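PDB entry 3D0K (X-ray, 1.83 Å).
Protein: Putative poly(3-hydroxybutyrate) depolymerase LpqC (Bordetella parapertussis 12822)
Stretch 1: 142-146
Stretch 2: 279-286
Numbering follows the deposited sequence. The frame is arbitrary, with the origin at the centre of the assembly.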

# COMPACT_ATOMS: atom_id res chain seq x y z
N VAL A 142 -12.73 -3.04 0.79
CA VAL A 142 -11.67 -2.13 1.09
C VAL A 142 -10.61 -2.33 0.01
O VAL A 142 -10.22 -3.44 -0.28
CB VAL A 142 -11.06 -2.41 2.48
CG1 VAL A 142 -9.86 -1.53 2.70
CG2 VAL A 142 -12.10 -2.26 3.61
N TYR A 143 -10.13 -1.23 -0.54
CA TYR A 143 -9.11 -1.23 -1.57
C TYR A 143 -7.82 -0.63 -1.00
O TYR A 143 -7.87 0.37 -0.28
CB TYR A 143 -9.63 -0.38 -2.72
CG TYR A 143 -10.81 -0.95 -3.45
CD1 TYR A 143 -12.12 -0.88 -2.90
CD2 TYR A 143 -10.63 -1.57 -4.71
CE1 TYR A 143 -13.20 -1.39 -3.62
CE2 TYR A 143 -11.71 -2.08 -5.45
CZ TYR A 143 -12.99 -1.98 -4.89
OH TYR A 143 -14.07 -2.48 -5.55
N LEU A 144 -6.66 -1.28 -1.20
CA LEU A 144 -5.43 -0.80 -0.61
C LEU A 144 -4.48 -0.44 -1.79
O LEU A 144 -4.23 -1.30 -2.66
CB LEU A 144 -4.82 -1.90 0.23
CG LEU A 144 -3.39 -1.62 0.74
CD1 LEU A 144 -3.40 -0.33 1.63
CD2 LEU A 144 -2.86 -2.83 1.55
N PHE A 145 -4.04 0.80 -1.83
CA PHE A 145 -3.14 1.31 -2.89
C PHE A 145 -1.90 1.92 -2.25
O PHE A 145 -1.99 2.58 -1.21
CB PHE A 145 -3.86 2.38 -3.69
CG PHE A 145 -2.94 3.17 -4.62
CD1 PHE A 145 -2.61 2.67 -5.88
CD2 PHE A 145 -2.42 4.37 -4.22
CE1 PHE A 145 -1.82 3.39 -6.74
CE2 PHE A 145 -1.61 5.11 -5.05
CZ PHE A 145 -1.30 4.62 -6.33
N GLY A 146 -0.72 1.74 -2.86
CA GLY A 146 0.46 2.39 -2.34
C GLY A 146 1.32 2.74 -3.55
O GLY A 146 1.35 1.96 -4.50
N VAL A 279 -4.97 6.33 -12.51
CA VAL A 279 -5.00 5.10 -13.30
C VAL A 279 -5.57 3.96 -12.48
O VAL A 279 -6.35 3.18 -12.97
CB VAL A 279 -3.61 4.78 -13.83
CG1 VAL A 279 -3.49 3.35 -14.34
CG2 VAL A 279 -3.21 5.86 -14.88
N CYS A 280 -5.10 3.82 -11.24
CA CYS A 280 -5.60 2.79 -10.33
C CYS A 280 -7.11 2.88 -10.06
O CYS A 280 -7.80 1.86 -10.03
CB CYS A 280 -4.81 2.83 -9.01
SG CYS A 280 -5.20 1.36 -7.99
N ALA A 281 -7.59 4.11 -9.87
CA ALA A 281 -9.00 4.42 -9.67
C ALA A 281 -9.78 4.03 -10.90
O ALA A 281 -10.89 3.51 -10.78
CB ALA A 281 -9.18 5.87 -9.38
N SER A 282 -9.22 4.32 -12.08
CA SER A 282 -9.86 3.95 -13.33
C SER A 282 -9.98 2.42 -13.47
O SER A 282 -11.01 1.91 -13.88
CB SER A 282 -9.08 4.52 -14.55
OG SER A 282 -9.75 4.19 -15.77
N LEU A 283 -8.92 1.70 -13.13
CA LEU A 283 -8.92 0.27 -13.29
C LEU A 283 -9.93 -0.37 -12.31
O LEU A 283 -10.67 -1.28 -12.70
CB LEU A 283 -7.50 -0.28 -13.05
CG LEU A 283 -6.53 -0.07 -14.18
CD1 LEU A 283 -5.10 -0.27 -13.61
CD2 LEU A 283 -6.89 -0.99 -15.42
N TRP A 284 -9.97 0.14 -11.08
CA TRP A 284 -10.81 -0.41 -10.02
C TRP A 284 -12.26 -0.01 -10.17
O TRP A 284 -13.17 -0.80 -9.92
CB TRP A 284 -10.33 0.11 -8.66
CG TRP A 284 -9.18 -0.62 -8.07
CD1 TRP A 284 -8.71 -1.87 -8.44
CD2 TRP A 284 -8.39 -0.20 -6.97
NE1 TRP A 284 -7.65 -2.22 -7.62
CE2 TRP A 284 -7.44 -1.22 -6.71
CE3 TRP A 284 -8.40 0.96 -6.15
CZ2 TRP A 284 -6.53 -1.14 -5.63
CZ3 TRP A 284 -7.43 1.06 -5.12
CH2 TRP A 284 -6.54 0.01 -4.86
N PHE A 285 -12.50 1.24 -10.50
CA PHE A 285 -13.87 1.73 -10.44
C PHE A 285 -14.52 2.02 -11.76
O PHE A 285 -15.74 2.01 -11.83
CB PHE A 285 -13.99 2.89 -9.48
CG PHE A 285 -13.51 2.54 -8.11
CD1 PHE A 285 -14.19 1.59 -7.33
CD2 PHE A 285 -12.33 3.08 -7.63
CE1 PHE A 285 -13.71 1.22 -6.08
CE2 PHE A 285 -11.84 2.73 -6.35
CZ PHE A 285 -12.53 1.80 -5.56
N ASP A 286 -13.73 2.29 -12.80
CA ASP A 286 -14.27 2.32 -14.17
C ASP A 286 -14.07 1.02 -14.95
O ASP A 286 -14.57 0.88 -16.08
CB ASP A 286 -13.65 3.46 -14.97
CG ASP A 286 -14.08 4.81 -14.48
OD1 ASP A 286 -15.06 4.86 -13.72
OD2 ASP A 286 -13.48 5.82 -14.91
O HOH W 1 -14.34 -2.58 -8.21

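Strand 142-146 and helix 279-286 run nearly antiparallel, at 160°, with their axes 10.7 Å apart at closest approach. That spacing leaves room for a layer of large side chains, and no direct hydrogen bond crosses it. Strand alternation sets the pattern: Y143 and F145 point their CA-to-CB bonds toward the helix, L144 points away. On the helix, C280 and W284, one turn apart and joined by W284 N to C280 O at 3.0 Å, both point toward the strand.

Y143 takes chi1 m, and its CB lies over the face of the W284 six-membered ring, 3.9 Å from the centroid. F285 starts sideways, yet its m rotamer brings the ring end nearer, so its edge meets the face of Y143, with F285 CE1 3.5 Å from Y143 CZ. W284, also m, sets its indole across the strand direction, with CH2 reaching toward it: W284 CH2 lies 3.8 Å from F145 CB and 3.4 Å from L144 O, the carbonyl lying at the ring edge. F145 instead adopts t, which places its CD1 3.6 Å from C280 SG; C280, also t, sets its SG oblique to that ring, 4.7 Å from the F145 ring centroid.

The polar end of Y143 is served by water: OH lies 2.7 Å from water 1, which donates to W284 O, also at 2.7 Å. The rule is aromatic packing between strand and helix, with a cysteine beside F145 and one water bridging the tyrosine hydroxyl to the helix backbone.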